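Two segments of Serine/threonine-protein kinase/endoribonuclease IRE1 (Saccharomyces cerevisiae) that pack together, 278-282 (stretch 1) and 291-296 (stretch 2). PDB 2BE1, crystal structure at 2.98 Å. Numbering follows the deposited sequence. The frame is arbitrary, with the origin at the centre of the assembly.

Stretch 1, residues 278-282: NKVYL
Stretch 2 291-296: FALSSQ

Two backbone hydrogen bonds between Tyr281 and Leu293 anchor this antiparallel pair of strands. Tyr281 N donates to Leu293 O over 3.0 Å, almost straight at 176°, and Leu293 N returns the bond to Tyr281 O at 2.9 Å and 149°. Because each residue both gives and accepts, the two form a hydrogen-bonded pair, with their CA atoms 5.2 Å apart. A third bond, a weak one, joins Ser295 N to Lys279 O at 3.3 Å with an angle of only 125°.

The register follows from that central pair: Leu282 faces Ala292 as a non-hydrogen-bonded pair with CA atoms 4.7 Å apart, and the CA atoms of Val280 and Ser294 lie 4.3 Å apart. The strand axes approach to 4.6 Å, and their N-to-C directions differ by 155°. Extended backbones maintain this course, with phi/psi of -111/152 at Val280, -102/132 at Tyr281 and -112/152 at Leu282, answered by -133/157 at Phe291, -112/153 at Ala292 and -134/106 at Leu293. Ser294 follows at -67/155, and at Ser295 the chain turns to -76/-14. Such close backbones also bring CA-H groups to carbonyls: Leu282 CA lies 3.3 Å from Phe291 O, and Ala292 CA 3.4 Å from Tyr281 O.

Side chains alternate between the sheet faces. On one, Val280, Leu282 and Ala292 make a buried apolar cluster. The small methyl of Ala292 is touched by both neighbours, with its CB 3.6 Å from Val280 CG2 and 3.8 Å from Leu282 CD2. Leu282 adopts chi1 m and chi2 t, whereas Val280 has an off-rotamer chi1 of 16°. Ser294, chi1 p, points to this same face; its short side chain is buried.

On the other face, Tyr281 (chi1 t, chi2 84°) packs beside Leu293 (chi1 m, chi2 t). Tyr281 CD2 is 4.0 Å from Leu293 CD1, which meets the ring obliquely. Tyrosine suits this partly exposed site because its ring carbons can pack against leucine while its hydroxyl hydrogen-bonds elsewhere in the structure; Leu293 supplies a buried, wholly apolar partner. Phe291, also buried, has chi1 p and chi2 79°; its CA-to-CB bond points away from stretch 1, but the end of its ring comes nearer.

At the loop end, Ser295 directs its CA-to-CB bond toward stretch 1. With chi1 p, its OG lies 3.3 Å from Lys279 O and donates a hydrogen bond to Gln296 OE1 at 3.1 Å. The CA-to-CB bonds of Asn278 and Lys279 point away from stretch 2, and their polar side chains suit exposed positions. Together the stretches bury 375 Å², summed over both sides.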

# COMPACT_ATOMS: atom_id res chain seq x y z
N ASN A 278 -15.56 3.12 27.44
CA ASN A 278 -15.06 1.94 26.70
C ASN A 278 -16.19 1.07 26.11
O ASN A 278 -16.02 -0.13 25.89
CB ASN A 278 -14.15 1.06 27.60
CG ASN A 278 -14.80 0.74 29.01
OD1 ASN A 278 -14.30 1.19 30.05
ND2 ASN A 278 -15.89 -0.02 29.02
N LYS A 279 -17.35 1.67 25.90
CA LYS A 279 -18.43 0.99 25.21
C LYS A 279 -18.49 1.26 23.71
O LYS A 279 -18.44 2.41 23.28
CB LYS A 279 -19.77 1.36 25.81
CG LYS A 279 -19.84 2.72 26.38
CD LYS A 279 -20.94 2.70 27.44
CE LYS A 279 -21.34 4.12 27.90
NZ LYS A 279 -22.57 4.21 28.75
N VAL A 280 -18.62 0.21 22.90
CA VAL A 280 -18.83 0.41 21.49
C VAL A 280 -20.24 0.00 21.03
O VAL A 280 -20.87 -0.87 21.62
CB VAL A 280 -17.73 -0.23 20.67
CG1 VAL A 280 -16.94 -1.19 21.50
CG2 VAL A 280 -18.28 -0.84 19.40
N TYR A 281 -20.70 0.66 19.97
CA TYR A 281 -21.98 0.42 19.35
C TYR A 281 -21.81 -0.40 18.08
O TYR A 281 -20.95 -0.07 17.28
CB TYR A 281 -22.49 1.75 18.95
CG TYR A 281 -23.60 1.68 17.99
CD1 TYR A 281 -24.92 1.48 18.44
CD2 TYR A 281 -23.37 1.82 16.63
CE1 TYR A 281 -25.99 1.41 17.54
CE2 TYR A 281 -24.45 1.75 15.73
CZ TYR A 281 -25.73 1.54 16.20
OH TYR A 281 -26.75 1.44 15.33
N LEU A 282 -22.60 -1.47 17.89
CA LEU A 282 -22.53 -2.38 16.71
C LEU A 282 -23.78 -2.23 15.89
O LEU A 282 -24.87 -1.91 16.41
CB LEU A 282 -22.53 -3.83 17.09
CG LEU A 282 -21.42 -4.27 18.02
CD1 LEU A 282 -21.48 -5.79 18.34
CD2 LEU A 282 -20.04 -3.83 17.35
N PHE A 291 -20.47 -3.54 11.66
CA PHE A 291 -19.42 -2.53 11.98
C PHE A 291 -19.53 -1.95 13.37
O PHE A 291 -20.63 -1.93 14.00
CB PHE A 291 -19.39 -1.39 10.96
CG PHE A 291 -20.66 -0.53 10.97
CD1 PHE A 291 -20.86 0.45 11.96
CD2 PHE A 291 -21.68 -0.71 9.98
CE1 PHE A 291 -22.06 1.26 11.93
CE2 PHE A 291 -22.86 0.08 10.00
CZ PHE A 291 -23.03 1.06 10.95
N ALA A 292 -18.39 -1.45 13.84
CA ALA A 292 -18.36 -0.88 15.20
C ALA A 292 -18.14 0.63 15.19
O ALA A 292 -17.52 1.16 14.26
CB ALA A 292 -17.29 -1.51 16.00
N LEU A 293 -18.64 1.31 16.22
CA LEU A 293 -18.36 2.71 16.42
C LEU A 293 -17.99 2.84 17.90
O LEU A 293 -18.85 2.72 18.79
CB LEU A 293 -19.56 3.58 16.01
CG LEU A 293 -20.14 3.29 14.62
CD1 LEU A 293 -21.20 4.22 14.36
CD2 LEU A 293 -19.17 3.53 13.55
N SER A 294 -16.70 3.03 18.15
CA SER A 294 -16.17 3.20 19.51
C SER A 294 -16.68 4.48 20.07
O SER A 294 -16.97 5.44 19.31
CB SER A 294 -14.67 3.35 19.47
OG SER A 294 -14.25 4.50 18.72
N SER A 295 -16.76 4.59 21.38
CA SER A 295 -17.14 5.91 21.85
C SER A 295 -15.96 6.93 21.77
O SER A 295 -16.21 8.16 21.88
CB SER A 295 -17.71 5.84 23.24
OG SER A 295 -16.76 5.17 24.05
N GLN A 296 -14.72 6.44 21.58
CA GLN A 296 -13.60 7.36 21.31
C GLN A 296 -13.99 8.19 20.11
O GLN A 296 -14.07 9.41 20.15
CB GLN A 296 -12.34 6.61 20.96
CG GLN A 296 -11.77 5.78 22.08
CD GLN A 296 -12.86 4.92 22.76
OE1 GLN A 296 -13.66 5.42 23.58
NE2 GLN A 296 -12.90 3.63 22.43